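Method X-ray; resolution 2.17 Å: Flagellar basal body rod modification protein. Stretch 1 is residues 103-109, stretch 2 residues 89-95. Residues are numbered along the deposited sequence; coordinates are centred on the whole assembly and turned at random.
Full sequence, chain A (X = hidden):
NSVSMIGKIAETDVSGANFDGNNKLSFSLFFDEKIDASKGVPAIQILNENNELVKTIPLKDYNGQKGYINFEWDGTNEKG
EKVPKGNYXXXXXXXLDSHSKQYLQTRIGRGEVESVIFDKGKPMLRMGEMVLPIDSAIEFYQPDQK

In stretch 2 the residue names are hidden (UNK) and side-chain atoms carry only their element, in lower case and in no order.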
# COMPACT_ATOMS: atom_id res chain seq x y z
N TYR A 103 21.39 -23.22 -4.37
CA TYR A 103 20.73 -22.90 -3.10
C TYR A 103 20.05 -21.54 -3.12
O TYR A 103 20.53 -20.63 -3.78
CB TYR A 103 21.75 -22.89 -1.96
CG TYR A 103 22.33 -24.21 -1.53
CD1 TYR A 103 23.45 -24.76 -2.18
CD2 TYR A 103 21.80 -24.90 -0.45
CE1 TYR A 103 24.00 -25.97 -1.77
CE2 TYR A 103 22.34 -26.10 -0.03
CZ TYR A 103 23.43 -26.64 -0.69
OH TYR A 103 23.95 -27.83 -0.24
N LEU A 104 18.97 -21.38 -2.37
CA LEU A 104 18.49 -20.04 -2.03
C LEU A 104 19.55 -19.32 -1.20
O LEU A 104 20.36 -19.96 -0.53
CB LEU A 104 17.18 -20.09 -1.26
CG LEU A 104 15.97 -20.73 -1.94
CD1 LEU A 104 14.73 -20.62 -1.03
CD2 LEU A 104 15.72 -20.06 -3.29
N GLN A 105 19.54 -18.00 -1.24
CA GLN A 105 20.50 -17.24 -0.45
C GLN A 105 19.84 -16.23 0.46
O GLN A 105 18.76 -15.74 0.17
CB GLN A 105 21.49 -16.53 -1.36
CG GLN A 105 22.09 -17.46 -2.38
CD GLN A 105 23.40 -16.94 -2.90
OE1 GLN A 105 23.46 -15.87 -3.49
NE2 GLN A 105 24.47 -17.70 -2.66
N THR A 106 20.53 -15.92 1.55
CA THR A 106 20.17 -14.77 2.36
C THR A 106 21.43 -14.24 3.04
O THR A 106 22.52 -14.79 2.86
CB THR A 106 19.08 -15.11 3.39
OG1 THR A 106 18.58 -13.89 3.97
CG2 THR A 106 19.61 -16.02 4.47
N ARG A 107 21.28 -13.16 3.80
CA ARG A 107 22.43 -12.45 4.34
C ARG A 107 21.92 -11.46 5.34
O ARG A 107 20.72 -11.13 5.33
CB ARG A 107 23.21 -11.72 3.24
CG ARG A 107 22.34 -10.68 2.51
CD ARG A 107 23.17 -9.61 1.83
NE ARG A 107 22.36 -8.68 1.04
CZ ARG A 107 22.10 -7.42 1.38
NH1 ARG A 107 22.56 -6.93 2.52
NH2 ARG A 107 21.36 -6.65 0.59
N ILE A 108 22.81 -11.01 6.21
CA ILE A 108 22.51 -9.90 7.10
C ILE A 108 22.10 -8.66 6.31
O ILE A 108 22.69 -8.34 5.28
CB ILE A 108 23.73 -9.58 7.98
CG1 ILE A 108 23.84 -10.60 9.11
CG2 ILE A 108 23.64 -8.18 8.58
CD1 ILE A 108 24.83 -10.18 10.17
N GLY A 109 21.09 -7.93 6.79
CA GLY A 109 20.75 -6.65 6.17
C GLY A 109 19.72 -6.74 5.05
O GLY A 109 19.64 -5.85 4.20
N UNK A 89 31.30 -10.18 7.16
CA UNK A 89 30.13 -10.44 6.31
C UNK A 89 29.51 -11.79 6.63
O UNK A 89 30.20 -12.82 6.66
c UNK A 89 30.52 -10.39 4.83
c UNK A 89 31.72 -9.21 2.98
c UNK A 89 32.50 -7.95 2.59
c UNK A 89 31.18 -9.11 4.40
n UNK A 89 32.89 -7.94 1.15
N UNK A 90 28.20 -11.79 6.86
CA UNK A 90 27.49 -13.02 7.19
C UNK A 90 26.43 -13.31 6.13
O UNK A 90 25.59 -12.44 5.83
c UNK A 90 26.85 -12.95 8.58
c UNK A 90 26.12 -14.24 8.88
c UNK A 90 27.93 -12.67 9.63
c UNK A 90 27.39 -12.55 11.04
N UNK A 91 26.51 -14.50 5.54
CA UNK A 91 25.59 -14.97 4.49
C UNK A 91 25.12 -16.37 4.84
O UNK A 91 25.65 -16.99 5.77
c UNK A 91 27.51 -13.84 1.32
n UNK A 91 29.02 -14.86 -0.33
c UNK A 91 26.25 -15.00 3.12
c UNK A 91 28.32 -15.08 0.98
c UNK A 91 27.08 -13.81 2.78
N UNK A 92 24.16 -16.87 4.09
CA UNK A 92 23.68 -18.23 4.29
C UNK A 92 23.18 -18.83 2.98
O UNK A 92 22.77 -18.12 2.07
c UNK A 92 22.58 -18.27 5.35
N UNK A 93 23.21 -20.15 2.92
CA UNK A 93 22.67 -20.89 1.80
C UNK A 93 21.77 -21.96 2.35
O UNK A 93 22.11 -22.57 3.36
o UNK A 93 26.06 -22.14 -0.63
c UNK A 93 23.79 -21.51 0.96
c UNK A 93 25.35 -21.16 -0.95
o UNK A 93 25.23 -20.73 -2.13
c UNK A 93 24.55 -20.49 0.14
N UNK A 94 20.63 -22.20 1.70
CA UNK A 94 19.70 -23.21 2.18
C UNK A 94 18.74 -23.61 1.06
O UNK A 94 18.59 -22.88 0.07
o UNK A 94 15.30 -18.51 2.06
c UNK A 94 17.54 -19.30 2.34
c UNK A 94 16.18 -19.53 2.39
c UNK A 94 17.96 -21.57 3.06
c UNK A 94 15.70 -20.75 2.78
c UNK A 94 18.92 -22.69 3.40
c UNK A 94 16.59 -21.78 3.10
c UNK A 94 18.42 -20.32 2.67
N UNK A 95 18.14 -24.80 1.21
CA UNK A 95 17.16 -25.33 0.26
C UNK A 95 17.69 -25.46 -1.15
O UNK A 95 17.25 -24.76 -2.04
n UNK A 95 13.97 -23.97 1.66
c UNK A 95 15.15 -24.56 1.59
c UNK A 95 15.90 -24.47 0.27
o UNK A 95 15.65 -25.17 2.53
O HOH W 1 24.07 -22.04 -4.84
O HOH W 2 16.21 -16.57 0.41

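Position 89 carries four carbons in a row ending in a nitrogen. The chain leads away from stretch 1; its nearest approach is CB of residue 89 to Ile108 CB, 7.5 Å, which is no contact. An unbranched four-carbon chain with a terminal nitrogen is lysine, so this is Lys89. Its amine is hydrogen-bonded elsewhere in the structure.

Position 90 has four carbons and no heteroatom. The fork is at the first carbon, and one arm is two carbons long. The end of that arm packs on Ile108. This pattern is isoleucine, Ile90. Its CD1 lies 3.6 Å from CD1 of Ile108, an apolar contact between buried side chains. Its backbone O accepts a hydrogen bond from Ile108 N at 3.1 Å.

Position 91 again shows four carbons in a row and a final nitrogen. It sits across from Arg107, and the two CA atoms, of residue 91 and Arg107, are 4.0 Å apart. The residue is Lys91. Its CG comes 4.4 Å from Arg107 CB, but the ends of both side chains lead away from the opposing strand. The two positive groups therefore do not meet: Lys91 NZ and Arg107 NH1 are more than 10 Å apart.

Position 92 has a single side-chain carbon, which lies on the same face of the sheet as Thr106. One carbon means alanine, Ala92. Its CB is 3.8 Å from Thr106 CG2. The backbones pair in both directions: Ala92 N donates to Thr106 O at 2.9 Å, and Thr106 N donates to Ala92 O at 3.2 Å.

Position 93 has three carbons, the third carrying two oxygens. One oxygen approaches the amide end of Gln105. A carboxylate at the third carbon is glutamate, Glu93. Gln105 NE2 donates a hydrogen bond to Glu93 OE2 at 3.2 Å. Water 1 donates to the same OE2 and accepts from Tyr103 N, bridging the two stretches. Glu93 CB also packs against Tyr103 CB at 3.8 Å.

Position 94 has one carbon, then a six-carbon ring bearing one oxygen. Leu104 lies over one face of this ring. The residue is Tyr94. Leu104 CB is 3.7 Å from Tyr94 CE1, and the same methylene makes a CH-pi contact with the ring. Water 2 accepts from Tyr94 OH and donates to Gln105 O, both at 2.7 Å. Tyr94 N donates to Leu104 O at 3.2 Å; the return bond from Leu104 N to Tyr94 O, at 2.9 Å, is weak because it is bent.

Position 95 has two carbons, the second carrying one oxygen and one nitrogen. Its first carbon lies near Leu104. This is asparagine, Asn95. Asn95 CB is 4.2 Å from Leu104 CD1, while its amide is satisfied elsewhere.

The contact is an antiparallel strand pair. Backbone hydrogen bonds set the register. Leu104, Thr106, Ala92 and Tyr94 share one face; Gln105, Arg107, Lys91 and Glu93 share the other. The first is built on packing, while the second adds the Gln105 to Glu93 bond.

Stretch 2, residues 89-95: KIKAEYN
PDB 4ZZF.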